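Local structure of dioxygenase (Pseudomonas brassicacearum, 5V2D) at residues D84-G89 / L99-V104; A140-I145 / S493-W498. The protein probably cleaves the central double bond of lignostilbenes with dioxygen at a non-haem iron centre, as a lignostilbene dioxygenase of the carotenoid cleavage oxygenase family. All blocks are in the same frame, centred on the assembly; numbering follows the deposited sequence.

Contact 1. Residues D84-G89 / L99-V104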
loop_
_atom_site.group_PDB
_atom_site.type_symbol
_atom_site.label_atom_id
_atom_site.label_comp_id
_atom_site.label_asym_id
_atom_site.label_seq_id
_atom_site.Cartn_x
_atom_site.Cartn_y
_atom_site.Cartn_z
ATOM N N ASP A 84 -5.448 6.492 11.641
ATOM C CA ASP A 84 -5.516 7.800 10.927
ATOM C C ASP A 84 -4.273 7.980 10.043
ATOM O O ASP A 84 -3.151 7.760 10.498
ATOM C CB ASP A 84 -5.625 8.919 11.919
ATOM C CG ASP A 84 -6.866 8.749 12.804
ATOM O OD1 ASP A 84 -7.974 9.051 12.321
ATOM O OD2 ASP A 84 -6.682 8.347 13.959
ATOM N N GLY A 85 -4.482 8.426 8.812
ATOM C CA GLY A 85 -3.362 8.660 7.903
ATOM C C GLY A 85 -2.472 9.828 8.274
ATOM O O GLY A 85 -2.969 10.938 8.444
ATOM N N MET A 86 -1.181 9.541 8.430
ATOM C CA MET A 86 -0.137 10.490 8.717
ATOM C C MET A 86 0.853 10.522 7.564
ATOM O O MET A 86 1.534 9.476 7.316
ATOM C CB MET A 86 0.561 10.065 10.011
ATOM C CG MET A 86 1.689 10.969 10.444
ATOM S SD MET A 86 1.148 12.519 11.167
ATOM C CE MET A 86 0.979 11.949 12.873
ATOM N N VAL A 87 0.932 11.650 6.850
ATOM C CA VAL A 87 1.743 11.733 5.662
ATOM C C VAL A 87 3.062 12.386 6.006
ATOM O O VAL A 87 3.089 13.423 6.675
ATOM C CB VAL A 87 1.010 12.547 4.566
ATOM C CG1 VAL A 87 1.867 12.758 3.353
ATOM C CG2 VAL A 87 -0.292 11.890 4.197
ATOM N N SER A 88 4.138 11.775 5.504
ATOM C CA SER A 88 5.495 12.371 5.638
ATOM C C SER A 88 5.945 12.760 4.241
ATOM O O SER A 88 5.684 12.044 3.267
ATOM C CB SER A 88 6.439 11.345 6.221
ATOM O OG SER A 88 6.156 11.165 7.629
ATOM N N GLY A 89 6.644 13.897 4.152
ATOM C CA GLY A 89 7.316 14.324 2.923
ATOM C C GLY A 89 8.774 14.615 3.233
ATOM O O GLY A 89 9.042 15.514 4.018
ATOM N N LEU A 99 12.105 17.334 6.428
ATOM C CA LEU A 99 10.968 16.440 6.676
ATOM C C LEU A 99 9.809 17.281 7.202
ATOM O O LEU A 99 9.987 18.173 8.061
ATOM C CB LEU A 99 11.314 15.408 7.689
ATOM C CG LEU A 99 10.196 14.535 8.245
ATOM C CD1 LEU A 99 9.523 13.674 7.210
ATOM C CD2 LEU A 99 10.829 13.705 9.355
ATOM N N ARG A 100 8.647 16.996 6.639
ATOM C CA ARG A 100 7.369 17.396 7.234
ATOM C C ARG A 100 6.478 16.217 7.382
ATOM O O ARG A 100 6.456 15.378 6.523
ATOM C CB ARG A 100 6.682 18.300 6.275
ATOM C CG ARG A 100 7.022 19.667 6.418
ATOM C CD ARG A 100 5.565 20.308 6.302
ATOM N NE ARG A 100 5.446 21.615 6.946
ATOM C CZ ARG A 100 6.087 22.666 6.472
ATOM N NH1 ARG A 100 6.852 22.601 5.349
ATOM N NH2 ARG A 100 5.944 23.801 7.123
ATOM N N ARG A 101 5.749 16.152 8.508
ATOM C CA ARG A 101 4.905 15.002 8.810
ATOM C C ARG A 101 3.609 15.591 9.380
ATOM O O ARG A 101 3.690 16.354 10.365
ATOM C CB ARG A 101 5.567 14.083 9.774
ATOM C CG ARG A 101 4.826 12.774 10.016
ATOM C CD ARG A 101 5.738 11.762 10.724
ATOM N NE ARG A 101 5.150 10.426 10.812
ATOM C CZ ARG A 101 4.618 9.838 11.850
ATOM N NH1 ARG A 101 4.442 10.475 13.011
ATOM N NH2 ARG A 101 4.186 8.574 11.692
ATOM N N ARG A 102 2.485 15.269 8.776
ATOM C CA ARG A 102 1.180 15.851 9.162
ATOM C C ARG A 102 0.054 14.814 8.974
ATOM O O ARG A 102 0.076 14.035 8.018
ATOM C CB ARG A 102 0.789 17.099 8.313
ATOM C CG ARG A 102 1.685 18.327 8.364
ATOM C CD ARG A 102 1.651 19.009 9.757
ATOM N NE ARG A 102 2.217 20.348 9.996
ATOM C CZ ARG A 102 3.440 20.647 10.470
ATOM N NH1 ARG A 102 4.366 19.735 10.660
ATOM N NH2 ARG A 102 3.755 21.912 10.714
ATOM N N TYR A 103 -0.946 14.913 9.830
ATOM C CA TYR A 103 -2.152 14.122 9.708
ATOM C C TYR A 103 -2.970 14.633 8.570
ATOM O O TYR A 103 -3.061 15.858 8.345
ATOM C CB TYR A 103 -3.020 14.211 10.962
ATOM C CG TYR A 103 -2.713 13.202 12.061
ATOM C CD1 TYR A 103 -2.377 13.606 13.311
ATOM C CD2 TYR A 103 -2.758 11.825 11.796
ATOM C CE1 TYR A 103 -2.153 12.684 14.313
ATOM C CE2 TYR A 103 -2.553 10.920 12.816
ATOM C CZ TYR A 103 -2.200 11.377 14.074
ATOM O OH TYR A 103 -1.930 10.440 15.052
ATOM N N VAL A 104 -3.572 13.717 7.832
ATOM C CA VAL A 104 -4.687 14.086 6.939
ATOM C C VAL A 104 -5.875 14.519 7.819
ATOM O O VAL A 104 -6.342 13.768 8.659
ATOM C CB VAL A 104 -5.159 12.932 6.044
ATOM C CG1 VAL A 104 -6.098 13.427 4.991
ATOM C CG2 VAL A 104 -3.973 12.314 5.279
HETATM O O HOH W 1 -5.736 11.185 9.371
HETATM O O HOH W 2 4.264 9.367 7.995
#
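Met86 lies between Tyr103 and Arg101 on one face of an antiparallel hairpin and offers a different atom to each. Its methyl CE sits over the middle of the Tyr103 ring, 3.5 Å from the centroid, in a CH-pi contact. The sulfur rests over the same face, SD to the Tyr103 centroid 4.1 Å, which makes this a Met-aromatic pair. With CG anti to the backbone N (chi1 180°) and the chain bent at both following torsions, Met86 folds back over the ring. Its CG meanwhile covers the centre of one face of the Arg101 guanidinium, 3.4 Å from Arg101 CZ, the two side chains crossing at about a right angle. Arg101 runs extended past Ser88, whose OG lies in the guanidinium plane at its edge. Water 2 ties this corner together: it accepts from Arg101 NE at 3.1 Å, donates to Met86 O and bonds Ser88 OG. Beyond the hairpin, Arg101 forms a salt bridge with Asp68 and bonds Ile41 O, while Tyr103 OH bonds Asp68 O. Val87, on the opposite face of the sheet from Met86, brings CG2 to 3.9 Å from Val104 CG2, just past the strand end. Replacing Arg101 with a leucine would probably leave Asp68 without its ionic mate and water 2 without the N-H that Arg101 NE gives it. Five backbone hydrogen bonds, from Val104 N to Gly85 O through Arg100 N to Gly89 O, fix the register. The buried guanidinium thus probably has its charge balanced at its nitrogens by Asp68 and Ile41 O, while one of its faces packs on methionine hydrocarbon.

Contact 2. Residues A140-I145 / S493-W498. With FE (Fe (III) ion), chain E.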
loop_
_atom_site.group_PDB
_atom_site.type_symbol
_atom_site.label_atom_id
_atom_site.label_comp_id
_atom_site.label_asym_id
_atom_site.label_seq_id
_atom_site.Cartn_x
_atom_site.Cartn_y
_atom_site.Cartn_z
ATOM N N ALA A 140 -7.860 7.770 5.052
ATOM C CA ALA A 140 -6.972 8.243 4.000
ATOM C C ALA A 140 -5.529 7.804 4.297
ATOM O O ALA A 140 -4.639 8.629 4.191
ATOM C CB ALA A 140 -7.072 9.749 3.886
ATOM N N ASN A 141 -5.342 6.531 4.665
ATOM C CA ASN A 141 -4.113 6.042 5.293
ATOM C C ASN A 141 -3.223 5.094 4.514
ATOM O O ASN A 141 -2.271 4.573 5.105
ATOM C CB ASN A 141 -4.469 5.452 6.650
ATOM C CG ASN A 141 -5.123 4.117 6.566
ATOM O OD1 ASN A 141 -5.495 3.670 5.499
ATOM N ND2 ASN A 141 -5.264 3.456 7.735
ATOM N N THR A 142 -3.552 4.833 3.232
ATOM C CA THR A 142 -2.953 3.697 2.542
ATOM C C THR A 142 -1.933 4.053 1.505
ATOM O O THR A 142 -0.837 3.426 1.459
ATOM C CB THR A 142 -4.052 2.773 1.982
ATOM O OG1 THR A 142 -4.829 2.294 3.077
ATOM C CG2 THR A 142 -3.487 1.575 1.283
ATOM N N SER A 143 -2.222 5.043 0.655
ATOM C CA SER A 143 -1.240 5.490 -0.322
ATOM C C SER A 143 -1.288 6.961 -0.519
ATOM O O SER A 143 -2.230 7.641 -0.153
ATOM C CB SER A 143 -1.522 4.891 -1.727
ATOM O OG SER A 143 -1.448 3.475 -1.708
ATOM N N VAL A 144 -0.251 7.469 -1.191
ATOM C CA VAL A 144 -0.187 8.851 -1.613
ATOM C C VAL A 144 0.277 8.900 -3.042
ATOM O O VAL A 144 1.092 8.077 -3.461
ATOM C CB VAL A 144 0.710 9.706 -0.680
ATOM C CG1 VAL A 144 0.026 10.022 0.630
ATOM C CG2 VAL A 144 2.044 9.012 -0.388
ATOM N N ILE A 145 -0.249 9.838 -3.825
ATOM C CA ILE A 145 0.215 10.030 -5.202
ATOM C C ILE A 145 -0.009 11.463 -5.622
ATOM O O ILE A 145 -1.017 12.047 -5.252
ATOM C CB ILE A 145 -0.503 9.059 -6.166
ATOM C CG1 ILE A 145 0.293 8.873 -7.414
ATOM C CG2 ILE A 145 -1.934 9.518 -6.520
ATOM C CD1 ILE A 145 -0.238 7.796 -8.315
ATOM N N SER A 493 4.771 2.167 8.013
ATOM C CA SER A 493 3.969 2.865 7.057
ATOM C C SER A 493 3.307 1.887 6.105
ATOM O O SER A 493 3.559 0.641 6.098
ATOM C CB SER A 493 4.787 3.893 6.261
ATOM O OG SER A 493 5.547 4.754 7.157
ATOM N N LEU A 494 2.491 2.438 5.255
ATOM C CA LEU A 494 2.024 1.745 4.098
ATOM C C LEU A 494 2.725 2.317 2.861
ATOM O O LEU A 494 3.970 2.290 2.813
ATOM C CB LEU A 494 0.500 1.734 4.078
ATOM C CG LEU A 494 -0.164 0.792 5.067
ATOM C CD1 LEU A 494 -1.717 1.005 5.119
ATOM C CD2 LEU A 494 0.179 -0.662 4.841
ATOM N N HIS A 495 2.017 2.811 1.875
ATOM C CA HIS A 495 2.653 3.100 0.592
ATOM C C HIS A 495 3.164 4.501 0.405
ATOM O O HIS A 495 2.716 5.408 1.093
ATOM C CB HIS A 495 1.681 2.764 -0.562
ATOM C CG HIS A 495 1.267 1.354 -0.526
ATOM N ND1 HIS A 495 2.139 0.320 -0.883
ATOM C CD2 HIS A 495 0.067 0.768 -0.213
ATOM C CE1 HIS A 495 1.477 -0.836 -0.793
ATOM N NE2 HIS A 495 0.229 -0.591 -0.386
ATOM N N GLY A 496 4.156 4.648 -0.463
ATOM C CA GLY A 496 4.733 5.964 -0.733
ATOM C C GLY A 496 4.977 6.186 -2.194
ATOM O O GLY A 496 4.681 5.304 -3.067
ATOM N N CYS A 497 5.540 7.344 -2.523
ATOM C CA CYS A 497 5.793 7.643 -3.962
ATOM C C CYS A 497 6.886 8.680 -4.029
ATOM O O CYS A 497 7.179 9.408 -3.050
ATOM C CB CYS A 497 4.566 8.193 -4.656
ATOM S SG CYS A 497 4.024 9.803 -4.007
ATOM N N TRP A 498 7.547 8.712 -5.185
ATOM C CA TRP A 498 8.533 9.737 -5.480
ATOM C C TRP A 498 7.940 10.785 -6.421
ATOM O O TRP A 498 7.436 10.411 -7.481
ATOM C CB TRP A 498 9.746 9.045 -6.191
ATOM C CG TRP A 498 10.785 10.111 -6.658
ATOM C CD1 TRP A 498 11.172 10.356 -7.924
ATOM C CD2 TRP A 498 11.557 10.941 -5.811
ATOM N NE1 TRP A 498 12.113 11.295 -7.935
ATOM C CE2 TRP A 498 12.388 11.690 -6.650
ATOM C CE3 TRP A 498 11.624 11.122 -4.438
ATOM C CZ2 TRP A 498 13.318 12.609 -6.176
ATOM C CZ3 TRP A 498 12.542 12.048 -3.954
ATOM C CH2 TRP A 498 13.399 12.770 -4.823
HETATM FE FE FE E . -1.450 -1.828 -0.746
HETATM O O HOH W 3 1.619 5.494 -2.687
HETATM O O HOH W 4 -1.466 -2.171 1.289
#
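The His495 imidazole is met at its edge, in the ring plane, by Thr142 CG2, which lies 3.9 Å from His495 CD2; the two side chains run side by side, pointing the same way. Thr142 O also lies near the ring plane, while Ser143 OG, hydrogen-bonded to Ala187 O, approaches obliquely, 3.4 Å from His495 CB. At the far end of the ring NE2 binds the iron(III) ion at 2.1 Å, and His188, His239, His304 and water 4 complete its observed ligands. The other ring nitrogen, ND1, bonds Glu437, a second-shell carboxylate that helps fix the ring's rotation and may strengthen the imidazole as a donor to the metal. A direct backbone hydrogen bond joins the segments: His495 N gives to Thr142 O at 2.9 Å. Leu494 CD1 packs 3.6 Å from Asn141 O, a buried oxygen with no polar partner in the model. Farther along, water 3 accepts from Val144 N and donates weakly to Gly496 O. Strands 143-147 and 496-500 run nearly parallel here but are outermost strands of different sheets: Thr142 and Ser143 form a classic beta bulge against Leu154 of strand 150-154, whereas 496-500 pairs with strand 60-67.

How the contacts relate
Both segments of contact 1 precede those of contact 2 in the sequence, and the contact centres lie 10 Å apart. Contact 1 and the 493-498 half of contact 2 share one five-stranded antiparallel sheet: the hairpin 85-93/96-103 is separated from 496-500, an outermost strand, by strand 60-67 alone. Direct packing also links them, with Gly85 CA 3.6 Å from Asn141 CB and Val87 CG2 against Val144 CG1. In the beta-propeller fold expected of this family, contact 1 thus pairs two adjoining strands within one blade, whereas contact 2 joins that blade to the next, 143-147 and its partners, beside the iron. Because 496-500 comes from the end of the chain, the C-terminal residues complete a blade begun near the N-terminus.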